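Side-chain contact in DNA photolyase (Agrobacterium tumefaciens, PDB 4U63), which uses light energy, with a flavin cofactor and a methenyltetrahydrofolate antenna, to repair cyclobutane pyrimidine dimers in ultraviolet-damaged DNA: residues A336-M341 with E384-D389. Residues are numbered along the deposited sequence; the frame is centred on the assembly and turned at random.
With MHF (5,10-methenyl-6,7,8-trihydrofolic acid), chain B.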
loop_
_atom_site.group_PDB
_atom_site.type_symbol
_atom_site.label_atom_id
_atom_site.label_comp_id
_atom_site.label_asym_id
_atom_site.label_seq_id
_atom_site.Cartn_x
_atom_site.Cartn_y
_atom_site.Cartn_z
ATOM N N ALA A 336 -12.219 2.694 20.487
ATOM C CA ALA A 336 -11.783 4.074 20.731
ATOM C C ALA A 336 -10.585 4.413 19.849
ATOM O O ALA A 336 -10.509 5.499 19.282
ATOM C CB ALA A 336 -11.443 4.292 22.193
ATOM N N TRP A 337 -9.658 3.464 19.723
ATOM C CA TRP A 337 -8.506 3.625 18.841
ATOM C C TRP A 337 -8.937 3.835 17.374
ATOM O O TRP A 337 -8.519 4.815 16.729
ATOM C CB TRP A 337 -7.561 2.416 19.007
ATOM C CG TRP A 337 -6.335 2.429 18.131
ATOM C CD1 TRP A 337 -5.170 3.102 18.361
ATOM C CD2 TRP A 337 -6.150 1.718 16.903
ATOM N NE1 TRP A 337 -4.283 2.879 17.344
ATOM C CE2 TRP A 337 -4.854 2.026 16.434
ATOM C CE3 TRP A 337 -6.957 0.855 16.146
ATOM C CZ2 TRP A 337 -4.339 1.494 15.247
ATOM C CZ3 TRP A 337 -6.450 0.336 14.961
ATOM C CH2 TRP A 337 -5.151 0.658 14.522
ATOM N N THR A 338 -9.798 2.957 16.858
ATOM C CA THR A 338 -10.235 3.054 15.448
ATOM C C THR A 338 -10.925 4.386 15.143
ATOM O O THR A 338 -10.836 4.885 14.037
ATOM C CB THR A 338 -11.184 1.907 15.009
ATOM O OG1 THR A 338 -12.418 1.953 15.759
ATOM C CG2 THR A 338 -10.509 0.534 15.154
ATOM N N ARG A 339 -11.609 4.938 16.142
ATOM C CA ARG A 339 -12.343 6.200 16.002
ATOM C C ARG A 339 -11.522 7.460 16.275
ATOM O O ARG A 339 -12.035 8.579 16.122
ATOM C CB ARG A 339 -13.521 6.191 16.962
ATOM C CG ARG A 339 -14.553 5.130 16.645
ATOM C CD ARG A 339 -15.442 4.881 17.841
ATOM N NE ARG A 339 -16.476 3.899 17.530
ATOM C CZ ARG A 339 -17.253 3.297 18.429
ATOM N NH1 ARG A 339 -17.133 3.566 19.729
ATOM N NH2 ARG A 339 -18.157 2.411 18.023
ATOM N N GLY A 340 -10.270 7.299 16.688
ATOM C CA GLY A 340 -9.471 8.425 17.114
ATOM C C GLY A 340 -10.079 9.122 18.316
ATOM O O GLY A 340 -10.203 10.356 18.326
ATOM N N MET A 341 -10.470 8.334 19.320
ATOM C CA MET A 341 -10.996 8.857 20.585
ATOM C C MET A 341 -10.198 8.319 21.784
ATOM O O MET A 341 -10.772 7.932 22.801
ATOM C CB MET A 341 -12.479 8.497 20.727
ATOM C CG MET A 341 -13.376 9.133 19.673
ATOM S SD MET A 341 -13.543 10.921 19.851
ATOM C CE MET A 341 -14.402 11.016 21.410
ATOM N N GLU A 384 -3.567 -4.355 12.114
ATOM C CA GLU A 384 -3.272 -4.725 10.732
ATOM C C GLU A 384 -4.564 -4.843 9.910
ATOM O O GLU A 384 -4.657 -4.307 8.790
ATOM C CB GLU A 384 -2.480 -6.050 10.717
ATOM C CG GLU A 384 -1.818 -6.391 9.387
ATOM C CD GLU A 384 -2.710 -7.124 8.392
ATOM O OE1 GLU A 384 -3.768 -7.665 8.773
ATOM O OE2 GLU A 384 -2.339 -7.167 7.201
ATOM N N LYS A 385 -5.562 -5.539 10.467
ATOM C CA LYS A 385 -6.852 -5.711 9.793
ATOM C C LYS A 385 -7.585 -4.389 9.611
ATOM O O LYS A 385 -8.186 -4.163 8.573
ATOM C CB LYS A 385 -7.747 -6.699 10.543
ATOM C CG LYS A 385 -7.268 -8.131 10.442
ATOM C CD LYS A 385 -8.238 -9.128 11.057
ATOM C CE LYS A 385 -7.667 -10.541 11.047
ATOM N NZ LYS A 385 -6.388 -10.669 11.789
ATOM N N TRP A 386 -7.530 -3.517 10.612
ATOM C CA TRP A 386 -8.174 -2.198 10.505
ATOM C C TRP A 386 -7.538 -1.403 9.358
ATOM O O TRP A 386 -8.237 -0.831 8.527
ATOM C CB TRP A 386 -8.070 -1.398 11.809
ATOM C CG TRP A 386 -8.707 -0.031 11.688
ATOM C CD1 TRP A 386 -8.063 1.178 11.575
ATOM C CD2 TRP A 386 -10.106 0.258 11.626
ATOM N NE1 TRP A 386 -8.984 2.195 11.461
ATOM C CE2 TRP A 386 -10.242 1.661 11.490
ATOM C CE3 TRP A 386 -11.256 -0.526 11.679
ATOM C CZ2 TRP A 386 -11.491 2.291 11.405
ATOM C CZ3 TRP A 386 -12.509 0.108 11.602
ATOM C CH2 TRP A 386 -12.607 1.496 11.466
ATOM N N PHE A 387 -6.204 -1.409 9.308
ATOM C CA PHE A 387 -5.471 -0.735 8.232
ATOM C C PHE A 387 -5.816 -1.324 6.866
ATOM O O PHE A 387 -5.947 -0.597 5.894
ATOM C CB PHE A 387 -3.956 -0.826 8.465
ATOM C CG PHE A 387 -3.386 0.274 9.335
ATOM C CD1 PHE A 387 -4.155 0.938 10.298
ATOM C CD2 PHE A 387 -2.055 0.639 9.196
ATOM C CE1 PHE A 387 -3.600 1.935 11.087
ATOM C CE2 PHE A 387 -1.502 1.639 9.986
ATOM C CZ PHE A 387 -2.268 2.289 10.928
ATOM N N ARG A 388 -5.954 -2.644 6.799
ATOM C CA ARG A 388 -6.353 -3.322 5.560
ATOM C C ARG A 388 -7.672 -2.797 4.996
ATOM O O ARG A 388 -7.839 -2.734 3.780
ATOM C CB ARG A 388 -6.462 -4.842 5.768
ATOM C CG ARG A 388 -5.353 -5.642 5.114
ATOM C CD ARG A 388 -5.311 -7.093 5.597
ATOM N NE ARG A 388 -6.643 -7.667 5.814
ATOM C CZ ARG A 388 -6.931 -8.632 6.696
ATOM N NH1 ARG A 388 -5.987 -9.164 7.481
ATOM N NH2 ARG A 388 -8.186 -9.069 6.802
ATOM N N ASP A 389 -8.603 -2.435 5.879
ATOM C CA ASP A 389 -9.926 -1.963 5.461
ATOM C C ASP A 389 -9.971 -0.474 5.142
ATOM O O ASP A 389 -10.894 -0.019 4.437
ATOM C CB ASP A 389 -10.974 -2.276 6.539
ATOM C CG ASP A 389 -12.415 -2.184 6.012
ATOM O OD1 ASP A 389 -12.707 -2.652 4.885
ATOM O OD2 ASP A 389 -13.271 -1.651 6.731
HETATM N N1 MHF B . -11.836 3.573 5.000
HETATM C C2 MHF B . -11.623 4.869 5.251
HETATM N NA2 MHF B . -10.383 5.350 5.038
HETATM N N3 MHF B . -12.617 5.711 5.694
HETATM C C4 MHF B . -13.860 5.248 5.919
HETATM O O4 MHF B . -14.768 5.993 6.327
HETATM C C4A MHF B . -14.126 3.828 5.652
HETATM N N5 MHF B . -15.335 3.195 5.881
HETATM C C6 MHF B . -15.433 1.741 6.030
HETATM C C7 MHF B . -14.606 1.139 4.890
HETATM N N8 MHF B . -13.243 1.684 4.908
HETATM C C8A MHF B . -13.020 2.988 5.188
HETATM C C9 MHF B . -16.949 1.463 6.025
HETATM N N10 MHF B . -17.572 2.780 5.785
HETATM C C11 MHF B . -16.594 3.789 6.159
HETATM C C12 MHF B . -21.534 3.587 7.045
HETATM C C13 MHF B . -20.494 4.410 7.502
HETATM C C14 MHF B . -19.187 4.167 7.120
HETATM C C15 MHF B . -18.881 3.079 6.272
HETATM C C16 MHF B . -19.914 2.281 5.798
HETATM C C17 MHF B . -21.228 2.529 6.181
HETATM C C MHF B . -22.970 3.841 7.426
HETATM O O MHF B . -23.825 3.206 6.828
HETATM N N MHF B . -23.275 4.781 8.331
HETATM C CA MHF B . -24.624 5.227 8.641
HETATM C CB MHF B . -25.034 4.870 10.070
HETATM C CG MHF B . -24.408 3.580 10.591
HETATM C CD MHF B . -22.966 3.711 11.051
HETATM O OE1 MHF B . -22.437 4.839 11.150
HETATM O OE2 MHF B . -22.339 2.667 11.321
HETATM C CT MHF B . -24.714 6.719 8.450
HETATM O O1 MHF B . -25.394 7.152 7.495
HETATM O O2 MHF B . -24.109 7.484 9.238
HETATM O O HOH W 1 -9.356 5.178 11.588
#
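W386, on helix 380-390, reaches across to W337 and T338 in the last turn of helix 331-338 and has the largest share of the contact. CG stands anti to the backbone N (chi1 179°), which sends the indole out from its helix. CB and CD1 come first to W337: CZ3 of W337 lies 3.8 Å from CD1 of W386, the indole planes inclined at 65°. Farther out, T338 sits over one face. Its CG2 lies over CD2 (3.6 Å) and CE3 of W386, while its CB lies over CE2, CZ2 (3.6 Å) and the far corner CH2 of W386, a CH-pi contact. Tryptophan suits 386 by offering this broad face and one N-H: NE1 of W386 donates to a water oxygen 3.0 Å away in the ring plane, and that water donates to O of T338. Threonine suits 338 because its methyl faces the ring while OG1 turns back to the carbonyl of K335. W337 and F387 supply flat apolar surface, CH2 of W337 lying 4.0 Å from CE1 of F387; NE1 of W337 bonds to the carbonyl of V368. F387 also touches the FAD, and O of D389 accepts a nearly straight bond from N8 of MHF (2.9 Å), the antenna. Dispersion and CH-pi packing thus join the segments without direct polar bonds, and the one polar side-chain atom of W386, NE1, is satisfied through the shared water.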